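Local coordinates for protein salmonella plasmid virulence: SpvB (Salmonella typhimurium, PDB 6P0X) that is the N-terminal part of a secreted virulence toxin that probably ADP-ribosylates host actin on arginine, using NAD, and so blocks its polymerisation, at residues 264-272 with 314-322. Numbering follows the deposited sequence.
Sequences WLARQDPFS and DENPILTQL
Asp269 reaches from the loop leading into strand 271-273 to Thr320, in the connection of the beta hairpin formed by strands 304-314 and 321-328. An Asx motif shapes that connection: Asn316 OD1 accepts a hydrogen bond from the backbone N of Leu319 at 2.6 Å. From its root, Asp269 CB lies against two carbonyls, Asn316 O and Pro317 O, each 3.6 Å away. A chi1 of 62° tucks CG in between N and C of its own backbone, which brings the carboxylate to both Thr320 and Arg267. OD1 takes a weak bond from Thr320 OG1 at 2.8 Å, and OD2 a weak one from Thr320 N. Arg267 grips the same carboxylate side-on, NE to OD1 at 2.7 Å in a salt bridge and NH2 to OD2; NE meets OD1 from above the carboxylate plane, although both oxygens lie close to the guanidinium plane. Asn42 also bonds to OD2 and to Arg267 NH2. Nearby, Glu315 OE2 accepts a hydrogen bond from Gln268 N nearly along its C-O axis (3.3 Å), while Glu315 OE1 pairs with Arg287. The Gln268 side chain runs at a slant past Glu315, its amide turned 39° from the carboxylate; NE2 is 3.6 Å from Glu315 CB and OE1 3.3 Å from Asn316 CA.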
loop_
_atom_site.group_PDB
_atom_site.type_symbol
_atom_site.label_atom_id
_atom_site.label_comp_id
_atom_site.label_asym_id
_atom_site.label_seq_id
_atom_site.Cartn_x
_atom_site.Cartn_y
_atom_site.Cartn_z
ATOM N N TRP A 264 -9.674 -15.494 3.449
ATOM C CA TRP A 264 -9.617 -14.614 4.606
ATOM C C TRP A 264 -10.976 -14.511 5.287
ATOM O O TRP A 264 -12.025 -14.724 4.676
ATOM C CB TRP A 264 -9.108 -13.223 4.217
ATOM C CG TRP A 264 -9.700 -12.602 2.976
ATOM C CD1 TRP A 264 -10.817 -12.997 2.291
ATOM C CD2 TRP A 264 -9.187 -11.461 2.280
ATOM N NE1 TRP A 264 -11.027 -12.169 1.211
ATOM C CE2 TRP A 264 -10.040 -11.219 1.183
ATOM C CE3 TRP A 264 -8.087 -10.621 2.477
ATOM C CZ2 TRP A 264 -9.824 -10.172 0.288
ATOM C CZ3 TRP A 264 -7.876 -9.580 1.588
ATOM C CH2 TRP A 264 -8.739 -9.364 0.508
ATOM N N LEU A 265 -10.942 -14.186 6.576
ATOM C CA LEU A 265 -12.154 -14.145 7.377
ATOM C C LEU A 265 -12.978 -12.904 7.057
ATOM O O LEU A 265 -12.457 -11.881 6.611
ATOM C CB LEU A 265 -11.807 -14.160 8.867
ATOM C CG LEU A 265 -11.141 -15.423 9.416
ATOM C CD1 LEU A 265 -10.682 -15.199 10.846
ATOM C CD2 LEU A 265 -12.102 -16.597 9.340
ATOM N N ALA A 266 -14.279 -13.002 7.306
ATOM C CA ALA A 266 -15.194 -11.881 7.158
ATOM C C ALA A 266 -15.487 -11.321 8.542
ATOM O O ALA A 266 -15.870 -12.067 9.448
ATOM C CB ALA A 266 -16.490 -12.310 6.469
ATOM N N ARG A 267 -15.304 -10.013 8.702
ATOM C CA ARG A 267 -15.463 -9.387 10.003
ATOM C C ARG A 267 -16.937 -9.224 10.355
ATOM O O ARG A 267 -17.822 -9.270 9.497
ATOM C CB ARG A 267 -14.771 -8.023 10.036
ATOM C CG ARG A 267 -15.307 -7.036 9.020
ATOM C CD ARG A 267 -14.371 -5.847 8.854
ATOM N NE ARG A 267 -14.335 -4.999 10.041
ATOM C CZ ARG A 267 -13.415 -4.066 10.262
ATOM N NH1 ARG A 267 -12.443 -3.872 9.377
ATOM N NH2 ARG A 267 -13.463 -3.333 11.367
ATOM N N GLN A 268 -17.190 -9.023 11.646
ATOM C CA GLN A 268 -18.551 -8.853 12.132
ATOM C C GLN A 268 -19.080 -7.445 11.920
ATOM O O GLN A 268 -20.298 -7.246 11.967
ATOM C CB GLN A 268 -18.626 -9.201 13.619
ATOM C CG GLN A 268 -18.481 -10.674 13.917
ATOM C CD GLN A 268 -18.570 -10.970 15.398
ATOM O OE1 GLN A 268 -19.420 -10.424 16.101
ATOM N NE2 GLN A 268 -17.693 -11.838 15.882
ATOM N N ASP A 269 -18.204 -6.469 11.686
ATOM C CA ASP A 269 -18.590 -5.062 11.580
ATOM C C ASP A 269 -18.183 -4.470 10.231
ATOM O O ASP A 269 -17.419 -3.500 10.173
ATOM C CB ASP A 269 -17.982 -4.259 12.729
ATOM C CG ASP A 269 -16.456 -4.278 12.723
ATOM O OD1 ASP A 269 -15.859 -5.290 12.293
ATOM O OD2 ASP A 269 -15.856 -3.262 13.134
ATOM N N PRO A 270 -18.698 -5.003 9.126
ATOM C CA PRO A 270 -18.335 -4.444 7.821
ATOM C C PRO A 270 -18.953 -3.068 7.633
ATOM O O PRO A 270 -20.013 -2.755 8.181
ATOM C CB PRO A 270 -18.909 -5.458 6.826
ATOM C CG PRO A 270 -20.069 -6.060 7.539
ATOM C CD PRO A 270 -19.811 -5.965 9.019
ATOM N N PHE A 271 -18.271 -2.234 6.853
ATOM C CA PHE A 271 -18.751 -0.881 6.610
ATOM C C PHE A 271 -18.266 -0.412 5.248
ATOM O O PHE A 271 -17.347 -0.987 4.658
ATOM C CB PHE A 271 -18.295 0.090 7.709
ATOM C CG PHE A 271 -16.807 0.277 7.776
ATOM C CD1 PHE A 271 -16.016 -0.609 8.491
ATOM C CD2 PHE A 271 -16.197 1.345 7.132
ATOM C CE1 PHE A 271 -14.645 -0.438 8.556
ATOM C CE2 PHE A 271 -14.825 1.523 7.195
ATOM C CZ PHE A 271 -14.048 0.628 7.908
ATOM N N SER A 272 -18.885 0.663 4.763
ATOM C CA SER A 272 -18.566 1.216 3.457
ATOM C C SER A 272 -18.236 2.698 3.570
ATOM O O SER A 272 -18.792 3.416 4.405
ATOM C CB SER A 272 -19.728 1.014 2.479
ATOM O OG SER A 272 -19.866 -0.353 2.138
ATOM N N ASP A 314 -11.612 -7.559 20.146
ATOM C CA ASP A 314 -12.982 -7.682 20.635
ATOM C C ASP A 314 -13.877 -7.490 19.418
ATOM O O ASP A 314 -14.060 -6.366 18.946
ATOM C CB ASP A 314 -13.277 -6.644 21.712
ATOM C CG ASP A 314 -12.588 -6.950 23.027
ATOM O OD1 ASP A 314 -12.457 -8.143 23.377
ATOM O OD2 ASP A 314 -12.176 -5.990 23.715
ATOM N N GLU A 315 -14.429 -8.581 18.895
ATOM C CA GLU A 315 -15.253 -8.518 17.694
ATOM C C GLU A 315 -16.723 -8.514 18.070
ATOM O O GLU A 315 -17.172 -9.349 18.861
ATOM C CB GLU A 315 -14.999 -9.674 16.730
ATOM C CG GLU A 315 -13.802 -9.517 15.829
ATOM C CD GLU A 315 -13.965 -10.335 14.554
ATOM O OE1 GLU A 315 -13.303 -11.384 14.418
ATOM O OE2 GLU A 315 -14.788 -9.931 13.699
ATOM N N ASN A 316 -17.463 -7.583 17.485
ATOM C CA ASN A 316 -18.907 -7.522 17.624
ATOM C C ASN A 316 -19.461 -6.782 16.413
ATOM O O ASN A 316 -18.705 -6.121 15.689
ATOM C CB ASN A 316 -19.306 -6.836 18.945
ATOM C CG ASN A 316 -18.958 -5.364 18.976
ATOM O OD1 ASN A 316 -19.481 -4.569 18.197
ATOM N ND2 ASN A 316 -18.058 -4.990 19.880
ATOM N N PRO A 317 -20.766 -6.893 16.148
ATOM C CA PRO A 317 -21.318 -6.232 14.953
ATOM C C PRO A 317 -21.270 -4.712 15.000
ATOM O O PRO A 317 -21.345 -4.086 13.937
ATOM C CB PRO A 317 -22.766 -6.740 14.908
ATOM C CG PRO A 317 -22.739 -8.028 15.677
ATOM C CD PRO A 317 -21.733 -7.820 16.762
ATOM N N ILE A 318 -21.139 -4.098 16.177
ATOM C CA ILE A 318 -21.098 -2.638 16.256
ATOM C C ILE A 318 -19.703 -2.110 15.943
ATOM O O ILE A 318 -19.532 -1.247 15.076
ATOM C CB ILE A 318 -21.588 -2.163 17.636
ATOM C CG1 ILE A 318 -23.021 -2.634 17.876
ATOM C CG2 ILE A 318 -21.504 -0.649 17.743
ATOM C CD1 ILE A 318 -23.525 -2.366 19.275
ATOM N N LEU A 319 -18.685 -2.613 16.638
ATOM C CA LEU A 319 -17.318 -2.162 16.425
ATOM C C LEU A 319 -16.365 -3.287 16.795
ATOM O O LEU A 319 -16.643 -4.096 17.686
ATOM C CB LEU A 319 -16.975 -0.919 17.260
ATOM C CG LEU A 319 -16.203 -1.213 18.558
ATOM C CD1 LEU A 319 -14.934 -0.384 18.659
ATOM C CD2 LEU A 319 -17.063 -1.023 19.795
ATOM N N THR A 320 -15.253 -3.351 16.080
ATOM C CA THR A 320 -14.151 -4.230 16.436
ATOM C C THR A 320 -13.035 -3.394 17.046
ATOM O O THR A 320 -12.619 -2.389 16.462
ATOM C CB THR A 320 -13.644 -4.997 15.217
ATOM O OG1 THR A 320 -14.664 -5.905 14.779
ATOM C CG2 THR A 320 -12.405 -5.783 15.581
ATOM N N GLN A 321 -12.555 -3.810 18.215
ATOM C CA GLN A 321 -11.506 -3.094 18.928
ATOM C C GLN A 321 -10.368 -4.051 19.247
ATOM O O GLN A 321 -10.601 -5.145 19.772
ATOM C CB GLN A 321 -12.045 -2.475 20.223
ATOM C CG GLN A 321 -11.048 -1.580 20.943
ATOM C CD GLN A 321 -10.820 -0.269 20.220
ATOM O OE1 GLN A 321 -11.765 0.363 19.749
ATOM N NE2 GLN A 321 -9.562 0.144 20.120
ATOM N N LEU A 322 -9.143 -3.632 18.946
ATOM C CA LEU A 322 -7.980 -4.433 19.299
ATOM C C LEU A 322 -7.829 -4.470 20.812
ATOM O O LEU A 322 -7.856 -3.429 21.476
ATOM C CB LEU A 322 -6.714 -3.861 18.662
ATOM C CG LEU A 322 -5.427 -4.592 19.056
ATOM C CD1 LEU A 322 -5.224 -5.810 18.167
ATOM C CD2 LEU A 322 -4.215 -3.670 19.003
HETATM O O HOH W 1 -13.984 -12.159 11.631
#